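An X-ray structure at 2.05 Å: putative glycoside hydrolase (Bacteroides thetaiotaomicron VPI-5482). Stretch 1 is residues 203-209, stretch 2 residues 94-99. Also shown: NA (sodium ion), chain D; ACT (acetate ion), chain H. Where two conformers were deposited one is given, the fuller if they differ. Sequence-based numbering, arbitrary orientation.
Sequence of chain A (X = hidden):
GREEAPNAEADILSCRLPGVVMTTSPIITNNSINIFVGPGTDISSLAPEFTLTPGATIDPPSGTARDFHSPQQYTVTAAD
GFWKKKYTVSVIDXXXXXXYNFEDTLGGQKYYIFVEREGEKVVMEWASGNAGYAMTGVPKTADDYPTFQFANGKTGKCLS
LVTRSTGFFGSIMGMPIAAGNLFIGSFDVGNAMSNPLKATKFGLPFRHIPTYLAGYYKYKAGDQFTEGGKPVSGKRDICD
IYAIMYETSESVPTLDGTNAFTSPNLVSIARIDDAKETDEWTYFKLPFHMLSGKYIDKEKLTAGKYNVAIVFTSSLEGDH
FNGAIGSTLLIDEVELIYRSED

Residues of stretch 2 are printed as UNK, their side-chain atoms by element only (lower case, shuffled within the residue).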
# COMPACT_ATOMS: atom_id res chain seq x y z
N GLY A 203 -2.38 6.78 0.44
CA GLY A 203 -1.86 8.01 -0.18
C GLY A 203 -0.42 8.32 0.19
O GLY A 203 0.00 8.03 1.30
N LEU A 204 0.30 8.95 -0.74
CA LEU A 204 1.61 9.49 -0.47
C LEU A 204 1.67 10.90 -1.08
O LEU A 204 0.83 11.25 -1.93
CB LEU A 204 2.70 8.59 -1.05
CG LEU A 204 2.96 7.25 -0.32
CD1 LEU A 204 4.02 6.39 -1.09
CD2 LEU A 204 3.36 7.48 1.12
N PRO A 205 2.64 11.70 -0.67
CA PRO A 205 2.67 13.09 -1.16
C PRO A 205 2.87 13.18 -2.68
O PRO A 205 3.62 12.38 -3.24
CB PRO A 205 3.84 13.71 -0.40
CG PRO A 205 3.91 12.90 0.85
CD PRO A 205 3.62 11.50 0.40
N PHE A 206 2.16 14.12 -3.32
CA PHE A 206 2.19 14.30 -4.78
C PHE A 206 2.17 15.80 -5.07
O PHE A 206 1.33 16.52 -4.51
CB PHE A 206 0.98 13.60 -5.42
CG PHE A 206 1.03 13.56 -6.93
CD1 PHE A 206 2.04 12.87 -7.59
CD2 PHE A 206 0.06 14.24 -7.69
CE1 PHE A 206 2.10 12.86 -9.00
CE2 PHE A 206 0.10 14.23 -9.07
CZ PHE A 206 1.14 13.54 -9.74
N ARG A 207 3.11 16.29 -5.88
CA ARG A 207 3.27 17.74 -6.07
C ARG A 207 2.86 18.24 -7.47
O ARG A 207 3.29 19.29 -7.89
CB ARG A 207 4.70 18.19 -5.72
CG ARG A 207 5.14 17.88 -4.28
CD ARG A 207 6.59 18.29 -4.03
NE ARG A 207 7.13 17.65 -2.81
CZ ARG A 207 7.59 18.27 -1.72
NH1 ARG A 207 7.60 19.59 -1.64
NH2 ARG A 207 8.06 17.57 -0.69
N HIS A 208 2.00 17.51 -8.16
CA HIS A 208 1.39 17.99 -9.43
C HIS A 208 -0.14 17.86 -9.32
O HIS A 208 -0.63 17.28 -8.37
CB HIS A 208 1.90 17.18 -10.63
CG HIS A 208 3.38 17.04 -10.69
ND1 HIS A 208 4.21 18.10 -11.02
CD2 HIS A 208 4.19 15.99 -10.42
CE1 HIS A 208 5.47 17.69 -10.99
NE2 HIS A 208 5.49 16.41 -10.62
N ILE A 209 -0.85 18.36 -10.33
CA ILE A 209 -2.29 18.31 -10.39
C ILE A 209 -2.62 17.13 -11.27
O ILE A 209 -2.43 17.19 -12.50
CB ILE A 209 -2.90 19.60 -10.98
CG1 ILE A 209 -2.59 20.81 -10.08
CG2 ILE A 209 -4.43 19.45 -11.10
CD1 ILE A 209 -3.05 22.16 -10.66
N UNK A 94 12.66 11.13 -4.13
CA UNK A 94 12.19 11.43 -5.47
C UNK A 94 10.68 11.68 -5.41
O UNK A 94 10.04 11.42 -4.42
c UNK A 94 13.96 10.18 -6.74
o UNK A 94 12.04 9.04 -5.84
c UNK A 94 12.47 10.26 -6.44
N UNK A 95 10.15 12.24 -6.48
CA UNK A 95 8.73 12.49 -6.56
C UNK A 95 7.99 11.19 -6.89
O UNK A 95 8.58 10.25 -7.38
o UNK A 95 8.64 14.53 -11.11
o UNK A 95 8.71 15.81 -9.32
c UNK A 95 8.78 13.39 -9.00
c UNK A 95 8.70 14.68 -9.87
c UNK A 95 8.45 13.64 -7.54
N UNK A 96 6.71 11.10 -6.53
CA UNK A 96 5.95 9.86 -6.70
C UNK A 96 6.10 9.33 -8.14
O UNK A 96 6.05 10.10 -9.09
c UNK A 96 4.48 10.15 -6.40
c UNK A 96 2.17 9.53 -5.66
c UNK A 96 3.61 9.02 -5.94
c UNK A 96 4.22 8.30 -4.70
N UNK A 97 6.24 8.03 -8.30
CA UNK A 97 6.29 7.40 -9.63
C UNK A 97 4.89 7.49 -10.23
O UNK A 97 3.91 7.45 -9.49
c UNK A 97 6.69 5.90 -9.49
N UNK A 98 4.80 7.58 -11.56
CA UNK A 98 3.50 7.74 -12.26
C UNK A 98 3.26 6.79 -13.45
O UNK A 98 2.22 6.88 -14.10
c UNK A 98 3.46 10.19 -11.62
o UNK A 98 4.21 9.47 -13.84
c UNK A 98 3.29 9.18 -12.77
N UNK A 99 4.21 5.89 -13.71
CA UNK A 99 4.12 4.96 -14.84
C UNK A 99 4.29 3.56 -14.27
O UNK A 99 5.32 3.25 -13.70
c UNK A 99 5.22 5.22 -15.91
c UNK A 99 5.15 6.66 -16.44
c UNK A 99 4.10 6.91 -17.47
c UNK A 99 5.17 4.19 -17.06
NA NA D . 7.54 2.92 -12.90
C ACT H . 5.54 14.01 -7.05
O ACT H . 5.21 15.14 -6.89
OXT ACT H . 5.82 13.58 -5.88
CH3 ACT H . 5.53 13.31 -8.45
O HOH W 1 9.43 1.24 -12.42
O HOH W 2 8.44 3.16 -15.51
O HOH W 3 8.99 4.19 -11.90
O HOH W 4 6.62 0.40 -13.67

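Position 94 has three side-chain atoms: one carbon that carries an oxygen and a second carbon. They lie out of reach of stretch 1. Branching at the first carbon with one hydroxyl identifies threonine. The chi1 of Thr94 is p.

Position 95 has five side-chain atoms. Three carbons run in a line, and the third carries two oxygens. This is a carboxylate on a two-carbon arm. The CA-to-CB bond points toward stretch 1. One of the two oxygens lies 3.5 Å from His208 NE2, at the edge of the His208 ring and near its plane. The residue is glutamate, and the oxygen is Glu95 OE1. The pair is a contact and not a hydrogen bond. His208 ND1 is hydrogen-bonded elsewhere in the structure.

Position 96 has four side-chain carbons, forked at the second, and no heteroatom. Its CA-to-CB bond points toward stretch 1. The first side-chain carbon, CB, is 3.8 Å from Phe206 CD1, at the edge of the ring and near its plane. The same CB lies 4.0 Å from the backbone atom Pro205 O. One tip of the fork is 4.0 Å from Leu204 CB. The pattern is leucine, with chi1 t and chi2 p, and the tip is Leu96 CD1. The contacts with Phe206 and Leu204 are apolar contacts between side chains. Leu96 is the most heavily covered residue of the pair of stretches.

Position 97 has a single side-chain carbon. Its CA-to-CB bond points away from stretch 1, and it makes no contact there. The residue is alanine, Ala97.

Position 98 repeats the pattern of position 94: one carbon carrying one oxygen and one carbon. Here the CA-to-CB bond points toward stretch 1. The end carbon is 4.0 Å from Phe206 CE1, and its approach to the ring is oblique. The residue is threonine again, and chi1 is again p. The end carbon is the methyl atom Thr98 CG2.

Position 99 has four side-chain carbons, forked at the first, with one arm two carbons long. They do not reach stretch 1. This is isoleucine. Ile99 touches a crystal neighbour. Its backbone atom Ile99 O binds the sodium ion NA at 2.4 Å. Four waters and one atom from elsewhere in the structure also bind the ion.

The contact is small, burying 290 Å² over both sides, and the touching segments run 84° apart. Leu96 is at its centre. Its side chain meets Leu204 and Phe206, and the end of the Phe206 side chain comes nearer to stretch 2 although its CA-to-CB bond points sideways. No hydrogen bond joins the stretches directly. The acetate links them instead, since it accepts one from each backbone. Leu96 N donates to ACT OXT at 2.7 Å, and Arg207 N donates to ACT O at 2.6 Å. Its methyl lies near two rings: ACT CH3 is 3.5 Å from Phe206 CE1 and 3.6 Å from His208 CD2. The acetate probably comes from the crystallisation liquor, so the polar link may belong to the crystal. The apolar packing around Leu96 is direct.

Stretch 2 94-99: TELATI
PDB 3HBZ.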